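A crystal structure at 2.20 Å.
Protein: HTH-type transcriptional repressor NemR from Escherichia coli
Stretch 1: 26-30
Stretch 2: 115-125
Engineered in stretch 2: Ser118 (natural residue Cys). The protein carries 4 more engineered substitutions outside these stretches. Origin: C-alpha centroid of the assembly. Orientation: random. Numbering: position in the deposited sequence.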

# COMPACT_ATOMS: atom_id res chain seq x y z
N ARG A 26 9.16 -13.00 5.55
CA ARG A 26 10.39 -12.21 5.58
C ARG A 26 10.74 -11.53 4.26
O ARG A 26 11.87 -11.07 4.08
CB ARG A 26 11.56 -13.07 6.07
CG ARG A 26 11.64 -13.14 7.59
CD ARG A 26 12.43 -14.34 8.09
NE ARG A 26 11.65 -15.12 9.05
CZ ARG A 26 11.00 -16.23 8.74
NH1 ARG A 26 11.04 -16.71 7.51
NH2 ARG A 26 10.30 -16.87 9.67
N GLY A 27 9.77 -11.44 3.35
CA GLY A 27 10.03 -10.87 2.04
C GLY A 27 10.62 -11.90 1.09
O GLY A 27 11.15 -12.92 1.53
N PHE A 28 10.53 -11.65 -0.21
CA PHE A 28 11.07 -12.60 -1.18
C PHE A 28 12.59 -12.53 -1.31
O PHE A 28 13.27 -13.56 -1.33
CB PHE A 28 10.41 -12.45 -2.56
CG PHE A 28 10.91 -13.47 -3.55
CD1 PHE A 28 10.51 -14.79 -3.47
CD2 PHE A 28 11.82 -13.10 -4.54
CE1 PHE A 28 10.97 -15.74 -4.38
CE2 PHE A 28 12.30 -14.04 -5.46
CZ PHE A 28 11.87 -15.36 -5.38
N THR A 29 13.13 -11.32 -1.42
CA THR A 29 14.58 -11.13 -1.51
C THR A 29 15.24 -11.59 -0.23
O THR A 29 16.40 -12.02 -0.23
CB THR A 29 14.94 -9.67 -1.77
OG1 THR A 29 14.06 -8.82 -1.02
CG2 THR A 29 14.82 -9.34 -3.26
N GLY A 30 14.49 -11.48 0.87
CA GLY A 30 14.96 -11.92 2.17
C GLY A 30 15.11 -13.43 2.25
O GLY A 30 16.01 -13.92 2.89
N ALA A 115 6.85 -3.59 -1.46
CA ALA A 115 8.04 -2.83 -1.10
C ALA A 115 9.34 -3.43 -1.65
O ALA A 115 10.44 -2.98 -1.31
CB ALA A 115 8.13 -2.66 0.39
N GLU A 116 9.21 -4.45 -2.50
CA GLU A 116 10.37 -5.08 -3.12
C GLU A 116 10.38 -4.94 -4.63
O GLU A 116 11.38 -5.30 -5.26
CB GLU A 116 10.43 -6.58 -2.78
CG GLU A 116 10.86 -6.92 -1.36
CD GLU A 116 10.47 -8.35 -0.98
OE1 GLU A 116 10.98 -9.30 -1.62
OE2 GLU A 116 9.63 -8.51 -0.06
N VAL A 117 9.27 -4.45 -5.20
CA VAL A 117 9.16 -4.39 -6.66
C VAL A 117 10.32 -3.61 -7.25
O VAL A 117 10.81 -3.92 -8.33
CB VAL A 117 7.77 -3.88 -7.17
CG1 VAL A 117 6.68 -4.86 -6.80
CG2 VAL A 117 7.44 -2.48 -6.63
N SER A 118 10.76 -2.62 -6.48
CA SER A 118 12.05 -1.96 -6.69
C SER A 118 13.15 -2.96 -7.04
O SER A 118 13.85 -2.79 -8.04
CB SER A 118 12.44 -1.19 -5.43
OG SER A 118 11.30 -0.95 -4.61
N ASP A 119 13.29 -4.00 -6.23
CA ASP A 119 14.35 -4.99 -6.40
C ASP A 119 13.86 -6.39 -6.79
O ASP A 119 14.17 -7.37 -6.11
CB ASP A 119 15.21 -5.07 -5.14
N LEU A 120 13.10 -6.48 -7.89
CA LEU A 120 12.60 -7.77 -8.39
C LEU A 120 12.77 -7.90 -9.91
O LEU A 120 12.79 -6.89 -10.61
CB LEU A 120 11.13 -7.94 -8.04
CG LEU A 120 10.77 -8.22 -6.58
CD1 LEU A 120 9.27 -8.39 -6.41
CD2 LEU A 120 11.52 -9.46 -6.09
N SER A 121 12.88 -9.12 -10.41
CA SER A 121 12.90 -9.32 -11.86
C SER A 121 11.65 -8.74 -12.54
O SER A 121 10.58 -8.66 -11.93
CB SER A 121 13.03 -10.80 -12.22
OG SER A 121 11.89 -11.54 -11.82
N GLU A 122 11.80 -8.32 -13.80
CA GLU A 122 10.64 -7.88 -14.55
C GLU A 122 9.62 -9.01 -14.57
O GLU A 122 8.42 -8.76 -14.45
CB GLU A 122 11.01 -7.43 -15.97
CG GLU A 122 9.82 -7.32 -16.94
CD GLU A 122 8.66 -6.41 -16.45
OE1 GLU A 122 8.89 -5.47 -15.65
OE2 GLU A 122 7.51 -6.63 -16.89
N ASP A 123 10.10 -10.25 -14.66
CA ASP A 123 9.19 -11.39 -14.69
C ASP A 123 8.31 -11.43 -13.44
O ASP A 123 7.10 -11.68 -13.55
CB ASP A 123 9.95 -12.70 -14.92
CG ASP A 123 10.98 -12.58 -16.03
OD1 ASP A 123 11.44 -11.44 -16.22
OD2 ASP A 123 11.30 -13.57 -16.72
N MET A 124 8.88 -11.13 -12.28
CA MET A 124 8.10 -11.12 -11.04
C MET A 124 7.20 -9.89 -10.87
O MET A 124 6.04 -10.02 -10.48
CB MET A 124 8.98 -11.31 -9.80
CG MET A 124 9.57 -12.71 -9.68
SD MET A 124 10.32 -12.98 -8.05
CE MET A 124 8.83 -12.98 -7.04
N ARG A 125 7.73 -8.70 -11.15
CA ARG A 125 6.91 -7.49 -11.12
C ARG A 125 5.72 -7.65 -12.05
O ARG A 125 4.59 -7.26 -11.72
CB ARG A 125 7.73 -6.26 -11.51
CG ARG A 125 6.93 -4.97 -11.61
CD ARG A 125 7.49 -4.06 -12.71
NE ARG A 125 7.23 -4.57 -14.05
CZ ARG A 125 6.07 -4.42 -14.71
NH1 ARG A 125 5.06 -3.77 -14.14
NH2 ARG A 125 5.93 -4.92 -15.94

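Ala115 opens stretch 2 without reaching stretch 1, and the contact begins at Glu116, whose CA lies 7.5 Å from Thr29 CA, the nearest such pair across the two segments. Its CA-to-CB bond points toward stretch 1, and with chi1 m and chi2 t the side chain extends far enough to bring its carboxylate against the backbone at Gly27, Phe28 and Thr29. The best supported bond is Thr29 N to Glu116 OE1, at 3.0 Å with an N-H...acceptor angle of 164°. Phe28 N also donates to the carboxylate, but weakly: it is 2.8 Å from Glu116 OE1 at an angle of 127°, and 3.3 Å from Glu116 OE2 at 146°. The shorter separation has the poorer angle, so distance alone would overrate it. Thr29 OG1, placed by a p rotamer, donates to Glu116 OE1 at 3.2 Å, so that one oxygen accepts from two backbone amides and a hydroxyl.

The same approach leaves little room at Gly27. Its CA is 3.2 Å from Glu116 OE2, and an ideally placed CB would come within 2.8 Å of that oxygen, a clash. The backbone independently calls for glycine, since at phi 83° and psi 161° a CB would be jammed against the preceding carbonyl oxygen.

Val117 and the engineered Ser118 make no contact with stretch 1. At Asp119 the side chain is not modelled beyond CB, so the evidence rests on the backbone: its carbonyl O lies 3.5 Å from Thr29 CG2, a packing contact. Leu120 points its CA-to-CB bond sideways, yet the end of its side chain comes nearer, putting Leu120 CD2 4.0 Å from Phe28 CD2 in an apolar contact oblique to the ring.

Ser121 does not touch stretch 1 but organises what follows. At the N-cap position, its OG accepts from Met124 N at 3.1 Å and 148°, capping the helix that starts at Glu122. Met124, in this first turn, points toward stretch 1. Its CE sits 3.9 Å from the centroid of the Phe28 ring and only 11° off the ring normal, a CH-pi contact over the face. Its sulfur is oblique, 34° off the normal with SD 4.0 Å from the centroid, and Met124 SD approaches Phe28 CE2 to 3.4 Å. Phe28 thus joins two kinds of contact, offering its amide to Glu116 and its ring to Leu120 and Met124.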